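Local coordinates for protein pleckstrin homology domain-containing family A member 8 (Homo sapiens, PDB 5KDI) that probably transfers simple glycosphingolipids such as glucosylceramide between membranes, holding the lipid in an all-helical GLTP fold, at residues R90-A93 with T94-L97; K50-L53 with V54-K58; F4-M7 with N8-F11. The protein carries 2 engineered substitutions. All coordinates share one frame; numbering follows the deposited sequence.

Contact 1: residues R90-A93 with T94-L97; sequences RNSA and TEAL. With 6S8 ((~{Z})-~{N}-[(~{E},2~{S},3~{R})-1-[(2~{R},3~{R},4~{S},5~{R},6~{R})-6-(hydroxymethyl)-3,4,5-tris(oxidanyl)oxan-2-yl]oxy-3-oxidanyl-octadec-4-en-2-yl]octadec-9-enamide), chain C.
Ser92 and Glu95 meet where the loop 90-93 runs into the helix that begins at Ala93. Ser92 OG accepts from Glu95 N at 3.0 Å with an N-H...O angle of 161°, and it is also hydrogen-bonded to Ala87 O earlier in the same loop. Along the Glu95 side chain, CB comes first and packs against Ser92 OG at 3.4 Å. With CG opposite the backbone N (chi1 -180°) and the chain straight beyond it, the carboxylate is carried outward from the helix and back alongside the loop. There its two oxygens part company. OE1 is gripped by two waters, both donating: one, 2.6 Å from Glu95 OE1, also accepts from Asn91 N, while the other, 2.8 Å from Glu95 OE1, also donates to Ser92 O. OE2 lies against the sugar of the bound lipid, 3.6 Å from its hydroxymethyl carbon C6A. Two water bridges thus link OE1 to Asn91 N and Ser92 O, while OE2 faces the sugar. In the backbone, Ala96 N bonds to Ser92 O and Leu97 N to Ala93 O, starting the regular helical pattern. The arrangement is a serine N-cap, and its third helical residue borders the sugar end of the glycolipid pocket.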
loop_
_atom_site.group_PDB
_atom_site.type_symbol
_atom_site.label_atom_id
_atom_site.label_comp_id
_atom_site.label_asym_id
_atom_site.label_seq_id
_atom_site.Cartn_x
_atom_site.Cartn_y
_atom_site.Cartn_z
ATOM N N ARG A 90 -2.816 21.855 4.674
ATOM C CA ARG A 90 -3.831 20.808 4.497
ATOM C C ARG A 90 -3.809 20.248 3.028
ATOM O O ARG A 90 -3.567 21.003 2.036
ATOM C CB ARG A 90 -5.225 21.273 4.936
ATOM C CG ARG A 90 -5.823 22.099 3.971
ATOM C CD ARG A 90 -7.365 22.404 4.050
ATOM N NE ARG A 90 -7.618 23.257 5.196
ATOM C CZ ARG A 90 -8.656 24.098 5.319
ATOM N NH1 ARG A 90 -9.619 24.151 4.402
ATOM N NH2 ARG A 90 -8.733 24.902 6.396
ATOM N N ASN A 91 -4.033 18.934 2.917
ATOM C CA ASN A 91 -4.138 18.221 1.644
ATOM C C ASN A 91 -2.769 18.068 0.974
ATOM O O ASN A 91 -2.732 17.687 -0.170
ATOM C CB ASN A 91 -5.051 18.949 0.623
ATOM C CG ASN A 91 -6.461 19.123 1.103
ATOM O OD1 ASN A 91 -6.940 18.301 1.884
ATOM N ND2 ASN A 91 -7.166 20.236 0.637
ATOM N N SER A 92 -1.665 18.323 1.673
ATOM C CA SER A 92 -0.336 18.167 1.033
ATOM C C SER A 92 -0.063 16.735 0.509
ATOM O O SER A 92 -0.567 15.752 1.065
ATOM C CB SER A 92 0.797 18.586 1.939
ATOM O OG SER A 92 1.014 17.655 2.927
ATOM N N ALA A 93 0.748 16.665 -0.540
ATOM C CA ALA A 93 1.243 15.400 -1.010
ATOM C C ALA A 93 2.130 14.713 0.014
ATOM O O ALA A 93 2.111 13.455 0.132
ATOM C CB ALA A 93 1.974 15.583 -2.339
ATOM N N THR A 94 2.878 15.509 0.799
ATOM C CA THR A 94 3.755 14.950 1.813
ATOM C C THR A 94 2.933 14.173 2.894
ATOM O O THR A 94 3.271 13.060 3.239
ATOM C CB THR A 94 4.648 15.996 2.438
ATOM O OG1 THR A 94 5.515 16.524 1.442
ATOM C CG2 THR A 94 5.470 15.433 3.581
ATOM N N GLU A 95 1.822 14.761 3.326
ATOM C CA GLU A 95 0.945 14.124 4.273
ATOM C C GLU A 95 0.256 12.899 3.655
ATOM O O GLU A 95 0.166 11.838 4.288
ATOM C CB GLU A 95 -0.099 15.067 4.746
ATOM C CG GLU A 95 -1.098 14.493 5.778
ATOM C CD GLU A 95 -2.213 15.433 6.144
ATOM O OE1 GLU A 95 -2.525 16.368 5.331
ATOM O OE2 GLU A 95 -2.746 15.249 7.255
ATOM N N ALA A 96 -0.182 13.040 2.403
ATOM C CA ALA A 96 -0.863 11.915 1.702
ATOM C C ALA A 96 0.100 10.742 1.603
ATOM O O ALA A 96 -0.266 9.579 1.897
ATOM C CB ALA A 96 -1.389 12.317 0.333
ATOM N N LEU A 97 1.352 11.024 1.232
ATOM C CA LEU A 97 2.304 9.949 1.043
ATOM C C LEU A 97 2.725 9.311 2.402
ATOM O O LEU A 97 3.076 8.122 2.479
ATOM C CB LEU A 97 3.473 10.485 0.243
ATOM C CG LEU A 97 4.577 9.490 -0.111
ATOM C CD1 LEU A 97 3.997 8.265 -0.894
ATOM C CD2 LEU A 97 5.686 10.252 -0.871
HETATM C C1 6S8 C . -5.905 8.381 8.729
HETATM C C2 6S8 C . -6.269 6.914 8.784
HETATM N N2 6S8 C . -5.637 6.234 7.661
HETATM C C3 6S8 C . -7.814 6.756 8.700
HETATM O O3 6S8 C . -8.370 7.515 9.795
HETATM C C4 6S8 C . -8.183 5.322 8.796
HETATM C C5 6S8 C . -8.838 4.714 7.803
HETATM C C6 6S8 C . -9.282 3.278 7.786
HETATM C C7 6S8 C . -8.880 2.396 8.941
HETATM C C8 6S8 C . -9.874 1.270 8.885
HETATM C C9 6S8 C . -9.205 0.064 9.434
HETATM C C10 6S8 C . -8.307 -0.519 8.375
HETATM C C11 6S8 C . -8.788 -1.925 7.968
HETATM C C12 6S8 C . -7.600 -2.710 7.439
HETATM C C13 6S8 C . -7.795 -3.379 6.086
HETATM C C14 6S8 C . -8.619 -4.656 6.093
HETATM C C15 6S8 C . -8.125 -5.651 5.032
HETATM C C16 6S8 C . -9.155 -6.286 4.114
HETATM C C17 6S8 C . -9.234 -7.818 4.023
HETATM C C18 6S8 C . -8.039 -8.531 3.409
HETATM C C1A 6S8 C . -5.510 10.076 7.068
HETATM O O1A 6S8 C . -6.308 8.996 7.507
HETATM C C2A 6S8 C . -5.657 10.239 5.580
HETATM O O2A 6S8 C . -5.183 9.035 4.946
HETATM C C3A 6S8 C . -4.970 11.508 5.079
HETATM O O3A 6S8 C . -5.268 11.691 3.714
HETATM C C4A 6S8 C . -5.427 12.692 5.909
HETATM O O4A 6S8 C . -6.753 13.083 5.560
HETATM O O5A 6S8 C . -5.790 13.152 9.622
HETATM C C5M 6S8 C . -5.261 12.393 7.387
HETATM C C6A 6S8 C . -5.744 13.542 8.234
HETATM O O6A 6S8 C . -6.017 11.223 7.713
HETATM C CAA 6S8 C . -4.838 5.188 7.806
HETATM O OAA 6S8 C . -4.459 4.735 8.883
HETATM C CAB 6S8 C . -4.352 4.611 6.511
HETATM C CAC 6S8 C . -5.530 3.622 6.269
HETATM C CAD 6S8 C . -4.991 2.281 6.023
HETATM C CAE 6S8 C . -5.409 1.921 4.625
HETATM C CAF 6S8 C . -4.837 0.532 4.383
HETATM C CAG 6S8 C . -4.112 0.473 3.027
HETATM C CAH 6S8 C . -4.361 -0.869 2.328
HETATM C CAI 6S8 C . -3.653 -1.919 3.133
HETATM C CAJ 6S8 C . -4.143 -3.142 3.357
HETATM C CAK 6S8 C . -5.436 -3.664 2.817
HETATM C CAL 6S8 C . -5.170 -5.173 2.889
HETATM C CAM 6S8 C . -6.032 -6.008 1.965
HETATM C CAN 6S8 C . -5.831 -5.590 0.539
HETATM C CAO 6S8 C . -6.083 -6.766 -0.377
HETATM C CAP 6S8 C . -4.826 -7.523 -0.706
HETATM C CAQ 6S8 C . -4.675 -7.727 -2.180
HETATM C CAR 6S8 C . -3.233 -7.655 -2.484
HETATM O O HOH W 1 -4.726 17.723 5.406
HETATM O O HOH W 2 -2.849 15.470 2.706
#

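Contact 2: residues K50-L53 with V54-K58. With 6S8 ((~{Z})-~{N}-[(~{E},2~{S},3~{R})-1-[(2~{R},3~{R},4~{S},5~{R},6~{R})-6-(hydroxymethyl)-3,4,5-tris(oxidanyl)oxan-2-yl]oxy-3-oxidanyl-octadec-4-en-2-yl]octadec-9-enamide), chain C.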
loop_
_atom_site.group_PDB
_atom_site.type_symbol
_atom_site.label_atom_id
_atom_site.label_comp_id
_atom_site.label_asym_id
_atom_site.label_seq_id
_atom_site.Cartn_x
_atom_site.Cartn_y
_atom_site.Cartn_z
ATOM N N LYS A 50 -10.715 1.635 1.096
ATOM C CA LYS A 50 -10.761 2.101 -0.274
ATOM C C LYS A 50 -10.731 3.647 -0.285
ATOM O O LYS A 50 -9.990 4.288 -1.059
ATOM C CB LYS A 50 -12.003 1.582 -1.058
ATOM C CG LYS A 50 -12.326 2.322 -2.396
ATOM C CD LYS A 50 -13.443 1.570 -3.148
ATOM C CE LYS A 50 -13.589 2.160 -4.582
ATOM N NZ LYS A 50 -14.681 1.500 -5.370
ATOM N N MET A 51 -11.592 4.276 0.500
ATOM C CA MET A 51 -11.646 5.711 0.516
ATOM C C MET A 51 -10.331 6.375 0.944
ATOM O O MET A 51 -9.890 7.375 0.348
ATOM C CB MET A 51 -12.808 6.196 1.417
ATOM C CG MET A 51 -14.186 6.027 0.828
ATOM S SD MET A 51 -15.521 6.737 1.728
ATOM C CE MET A 51 -15.388 5.879 3.222
ATOM N N ASP A 52 -9.644 5.756 1.927
ATOM C CA ASP A 52 -8.386 6.248 2.343
ATOM C C ASP A 52 -7.335 6.220 1.236
ATOM O O ASP A 52 -6.629 7.246 0.985
ATOM C CB ASP A 52 -7.911 5.565 3.620
ATOM C CG ASP A 52 -6.709 6.233 4.193
ATOM O OD1 ASP A 52 -6.853 7.097 5.098
ATOM O OD2 ASP A 52 -5.602 5.889 3.764
ATOM N N LEU A 53 -7.196 5.064 0.629
ATOM C CA LEU A 53 -6.248 4.858 -0.435
ATOM C C LEU A 53 -6.520 5.802 -1.616
ATOM O O LEU A 53 -5.616 6.475 -2.076
ATOM C CB LEU A 53 -6.249 3.449 -0.951
ATOM C CG LEU A 53 -5.563 2.400 -0.119
ATOM C CD1 LEU A 53 -5.836 1.045 -0.787
ATOM C CD2 LEU A 53 -4.096 2.712 0.002
ATOM N N VAL A 54 -7.744 5.817 -2.104
ATOM C CA VAL A 54 -8.102 6.645 -3.239
ATOM C C VAL A 54 -7.836 8.123 -2.930
ATOM O O VAL A 54 -7.335 8.894 -3.769
ATOM C CB VAL A 54 -9.574 6.367 -3.656
ATOM C CG1 VAL A 54 -10.126 7.412 -4.585
ATOM C CG2 VAL A 54 -9.698 4.954 -4.307
ATOM N N GLY A 55 -8.181 8.518 -1.708
ATOM C CA GLY A 55 -8.012 9.889 -1.354
ATOM C C GLY A 55 -6.551 10.307 -1.326
ATOM O O GLY A 55 -6.227 11.414 -1.737
ATOM N N ASN A 56 -5.699 9.450 -0.796
ATOM C CA ASN A 56 -4.282 9.793 -0.749
ATOM C C ASN A 56 -3.616 9.777 -2.160
ATOM O O ASN A 56 -2.771 10.630 -2.468
ATOM C CB ASN A 56 -3.507 8.933 0.209
ATOM C CG ASN A 56 -3.792 9.276 1.630
ATOM O OD1 ASN A 56 -3.923 10.453 1.932
ATOM N ND2 ASN A 56 -3.926 8.248 2.511
ATOM N N ILE A 57 -4.011 8.829 -2.990
ATOM C CA ILE A 57 -3.530 8.766 -4.355
ATOM C C ILE A 57 -3.938 10.085 -5.053
ATOM O O ILE A 57 -3.115 10.748 -5.733
ATOM C CB ILE A 57 -4.065 7.542 -5.103
ATOM C CG1 ILE A 57 -3.514 6.236 -4.468
ATOM C CG2 ILE A 57 -3.834 7.710 -6.615
ATOM C CD1 ILE A 57 -4.220 4.958 -4.906
ATOM N N LYS A 58 -5.193 10.527 -4.823
ATOM C CA LYS A 58 -5.685 11.776 -5.438
ATOM C C LYS A 58 -4.805 12.968 -5.031
ATOM O O LYS A 58 -4.417 13.778 -5.860
ATOM C CB LYS A 58 -7.104 12.051 -5.013
ATOM C CG LYS A 58 -7.723 13.355 -5.557
ATOM C CD LYS A 58 -9.065 13.661 -4.897
ATOM C CE LYS A 58 -8.911 14.144 -3.464
ATOM N NZ LYS A 58 -10.131 14.821 -2.879
HETATM C C1 6S8 C . -5.905 8.381 8.729
HETATM C C2 6S8 C . -6.269 6.914 8.784
HETATM N N2 6S8 C . -5.637 6.234 7.661
HETATM C C3 6S8 C . -7.814 6.756 8.700
HETATM O O3 6S8 C . -8.370 7.515 9.795
HETATM C C4 6S8 C . -8.183 5.322 8.796
HETATM C C5 6S8 C . -8.838 4.714 7.803
HETATM C C6 6S8 C . -9.282 3.278 7.786
HETATM C C7 6S8 C . -8.880 2.396 8.941
HETATM C C8 6S8 C . -9.874 1.270 8.885
HETATM C C9 6S8 C . -9.205 0.064 9.434
HETATM C C10 6S8 C . -8.307 -0.519 8.375
HETATM C C11 6S8 C . -8.788 -1.925 7.968
HETATM C C12 6S8 C . -7.600 -2.710 7.439
HETATM C C13 6S8 C . -7.795 -3.379 6.086
HETATM C C14 6S8 C . -8.619 -4.656 6.093
HETATM C C15 6S8 C . -8.125 -5.651 5.032
HETATM C C16 6S8 C . -9.155 -6.286 4.114
HETATM C C17 6S8 C . -9.234 -7.818 4.023
HETATM C C18 6S8 C . -8.039 -8.531 3.409
HETATM C C1A 6S8 C . -5.510 10.076 7.068
HETATM O O1A 6S8 C . -6.308 8.996 7.507
HETATM C C2A 6S8 C . -5.657 10.239 5.580
HETATM O O2A 6S8 C . -5.183 9.035 4.946
HETATM C C3A 6S8 C . -4.970 11.508 5.079
HETATM O O3A 6S8 C . -5.268 11.691 3.714
HETATM C C4A 6S8 C . -5.427 12.692 5.909
HETATM O O4A 6S8 C . -6.753 13.083 5.560
HETATM O O5A 6S8 C . -5.790 13.152 9.622
HETATM C C5M 6S8 C . -5.261 12.393 7.387
HETATM C C6A 6S8 C . -5.744 13.542 8.234
HETATM O O6A 6S8 C . -6.017 11.223 7.713
HETATM C CAA 6S8 C . -4.838 5.188 7.806
HETATM O OAA 6S8 C . -4.459 4.735 8.883
HETATM C CAB 6S8 C . -4.352 4.611 6.511
HETATM C CAC 6S8 C . -5.530 3.622 6.269
HETATM C CAD 6S8 C . -4.991 2.281 6.023
HETATM C CAE 6S8 C . -5.409 1.921 4.625
HETATM C CAF 6S8 C . -4.837 0.532 4.383
HETATM C CAG 6S8 C . -4.112 0.473 3.027
HETATM C CAH 6S8 C . -4.361 -0.869 2.328
HETATM C CAI 6S8 C . -3.653 -1.919 3.133
HETATM C CAJ 6S8 C . -4.143 -3.142 3.357
HETATM C CAK 6S8 C . -5.436 -3.664 2.817
HETATM C CAL 6S8 C . -5.170 -5.173 2.889
HETATM C CAM 6S8 C . -6.032 -6.008 1.965
HETATM C CAN 6S8 C . -5.831 -5.590 0.539
HETATM C CAO 6S8 C . -6.083 -6.766 -0.377
HETATM C CAP 6S8 C . -4.826 -7.523 -0.706
HETATM C CAQ 6S8 C . -4.675 -7.727 -2.180
HETATM C CAR 6S8 C . -3.233 -7.655 -2.484
#
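Asp52 and Asn56, one turn apart on helix 47-64, present their polar ends together to the bound galactosylceramide, forming part of the headgroup recognition site of the GLTP fold. The hydrogen bonds to the lipid come first. Asp52 OD1 accepts twice, from the sugar hydroxyl O2A at 2.6 Å and from the ceramide amide N2 at 3.0 Å, so one carboxylate oxygen spans the junction between sugar and ceramide. Asn56 uses both ends of its amide: OD1 accepts from the hydroxyl O3A at 2.6 Å, and ND2 donates to O2A at 2.9 Å. O2A is therefore held between the two residues, as donor to Asp52 and acceptor from Asn56. Carboxylate and amide planes stand 81° apart, and the pair is joined through the lipid hydroxyl. Asp52 CG is opposite its backbone N (chi1 -170°) and Asn56 CG opposite its carbonyl carbon (chi1 -73°); these torsions bring OD1 of Asp52 and ND2 of Asn56 to O2A. Lys59 and His137 give the lipid further hydrogen bonds, and Trp99 packs on Asn56.

Backbone bonds keep the spacing: Asn56 N donates to Asp52 O, and the flanking residues repeat the same step from Lys50-Val54 to Leu53-Ile57.

Packing contacts complete the group. Lys50 lies alongside Val54, both pointing the same way, while its NZ forms a salt bridge with Asp39. CG1 of Ile57 packs on the backbone carbonyl of Leu53. Leu53, modelled in two conformers, borders the acyl chain in at least one of them. Asp52 meets the start of that chain with its second oxygen, OD2 lying 3.3 Å from lipid carbon CAB.

Contact 3: residues F4-M7 with N8-F11; sequences FSTM and NTSF
Thr6 and Thr9 bring their hydroxyls together, with OG1 of Thr6 2.7 Å from OG1 of Thr9, a separation within hydrogen-bonding range. Beside it, Thr9 N donates to Thr6 O at 3.0 Å in a nearly straight backbone hydrogen bond. Thr9 CB rests against Thr6 O, and its CG2 methyl turns instead to CA of Phe4. Thr6 OG1 sits between its own backbone N and carbonyl carbon, from where it also bonds to Phe3 O.

The Thr6-Thr9 backbone bond closes a type II beta turn over Met7 and Asn8. The evidence is the torsions of the two middle residues: Met7 has phi -57° and psi 136°, while Asn8 has a positive phi of 72° with psi close to zero. With its CG anti to the backbone N, Met7 places that atom 3.6 Å from Asn8 ND2.

Two waters line the turn and a third bridges Phe4 and Ser10 beside it. One of the pair donates to Met7 O, 3.0 Å away, and also bonds to Thr9 OG1. The other accepts from Ser10 N at 2.8 Å and lies close to Thr6 O. The third donates to Phe4 O and accepts from Ser10 OG, while Ser10 CB packs on Phe4 O at 3.3 Å.

Farther out, Ser10 OG bonds to Ser12 and Thr9 O to Ser30, tying the segment after the turn to its surroundings. The rings of Phe4 and Phe11 each meet Tyr185 of helix 172-202 edge-to-face, and Phe4 also touches the bound glycolipid.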
loop_
_atom_site.group_PDB
_atom_site.type_symbol
_atom_site.label_atom_id
_atom_site.label_comp_id
_atom_site.label_asym_id
_atom_site.label_seq_id
_atom_site.Cartn_x
_atom_site.Cartn_y
_atom_site.Cartn_z
ATOM N N PHE A 4 -0.771 -10.435 -8.353
ATOM C CA PHE A 4 0.464 -9.734 -8.043
ATOM C C PHE A 4 1.417 -9.575 -9.183
ATOM O O PHE A 4 2.358 -8.746 -9.063
ATOM C CB PHE A 4 1.159 -10.419 -6.868
ATOM C CG PHE A 4 0.363 -10.427 -5.618
ATOM C CD1 PHE A 4 0.224 -9.270 -4.882
ATOM C CD2 PHE A 4 -0.298 -11.567 -5.209
ATOM C CE1 PHE A 4 -0.556 -9.251 -3.736
ATOM C CE2 PHE A 4 -1.060 -11.562 -4.062
ATOM C CZ PHE A 4 -1.196 -10.406 -3.328
ATOM N N SER A 5 1.088 -10.162 -10.340
ATOM C CA SER A 5 1.870 -9.962 -11.545
ATOM C C SER A 5 1.084 -9.406 -12.700
ATOM O O SER A 5 1.560 -9.361 -13.832
ATOM C CB SER A 5 2.619 -11.248 -11.935
ATOM O OG SER A 5 1.773 -12.383 -12.022
ATOM N N THR A 6 -0.112 -8.902 -12.406
ATOM C CA THR A 6 -0.931 -8.292 -13.432
ATOM C C THR A 6 -0.356 -6.950 -13.819
ATOM O O THR A 6 0.332 -6.283 -13.023
ATOM C CB THR A 6 -2.417 -8.222 -12.996
ATOM O OG1 THR A 6 -2.528 -7.475 -11.739
ATOM C CG2 THR A 6 -3.035 -9.652 -12.936
ATOM N N MET A 7 -0.658 -6.463 -15.028
ATOM C CA MET A 7 -0.064 -5.201 -15.511
ATOM C C MET A 7 -0.360 -4.029 -14.524
ATOM O O MET A 7 -1.510 -3.885 -14.008
ATOM C CB MET A 7 -0.719 -4.883 -16.859
ATOM C CG MET A 7 -0.153 -3.670 -17.596
ATOM S SD MET A 7 1.656 -3.518 -17.695
ATOM C CE MET A 7 1.941 -4.045 -19.384
ATOM N N ASN A 8 0.668 -3.220 -14.260
ATOM C CA ASN A 8 0.677 -2.024 -13.360
ATOM C C ASN A 8 0.604 -2.376 -11.889
ATOM O O ASN A 8 0.712 -1.478 -11.047
ATOM C CB ASN A 8 -0.457 -1.019 -13.727
ATOM C CG ASN A 8 -0.365 -0.554 -15.143
ATOM O OD1 ASN A 8 0.703 -0.069 -15.594
ATOM N ND2 ASN A 8 -1.458 -0.768 -15.895
ATOM N N THR A 9 0.438 -3.656 -11.534
ATOM C CA THR A 9 0.242 -3.999 -10.147
ATOM C C THR A 9 1.516 -4.042 -9.342
ATOM O O THR A 9 1.600 -3.445 -8.234
ATOM C CB THR A 9 -0.521 -5.306 -10.001
ATOM O OG1 THR A 9 -1.817 -5.159 -10.613
ATOM C CG2 THR A 9 -0.625 -5.786 -8.584
ATOM N N SER A 10 2.531 -4.741 -9.826
ATOM C CA SER A 10 3.655 -5.014 -8.945
ATOM C C SER A 10 4.668 -3.864 -8.760
ATOM O O SER A 10 5.218 -3.279 -9.704
ATOM C CB SER A 10 4.435 -6.246 -9.402
ATOM O OG SER A 10 5.334 -6.609 -8.379
ATOM N N PHE A 11 4.986 -3.653 -7.504
ATOM C CA PHE A 11 6.093 -2.797 -7.167
ATOM C C PHE A 11 7.451 -3.233 -7.795
ATOM O O PHE A 11 8.327 -2.429 -8.068
ATOM C CB PHE A 11 6.235 -2.695 -5.659
ATOM C CG PHE A 11 5.093 -2.007 -4.991
ATOM C CD1 PHE A 11 5.091 -0.644 -4.891
ATOM C CD2 PHE A 11 3.976 -2.745 -4.560
ATOM C CE1 PHE A 11 3.994 0.021 -4.316
ATOM C CE2 PHE A 11 2.918 -2.099 -3.977
ATOM C CZ PHE A 11 2.923 -0.711 -3.883
HETATM O O HOH W 3 5.039 -9.807 -8.673
HETATM O O HOH W 4 2.927 -6.027 -12.273
HETATM O O HOH W 5 -3.113 -2.830 -11.644
#

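In the fold
Along the chain the order is contact 3, contact 2, contact 1. The N-terminal turn at 4-11 precedes the first helix, contact 2 lies within helix 47-64, and contact 1 opens helix 93-115. Contacts 1 and 2 have centres about 11 Å apart and touch directly, Ala96 CA of one lying 3.4 Å from Asn56 OD1 of the other, so two helices together border the sugar end of the lipid. Contact 3 stands apart, its centre about 25 Å from contact 1 and about 19 Å from contact 2. All three reach the bound glycolipid, contact 3 through Phe4, which places headgroup recognition and N-terminal segment on different parts of one pocket.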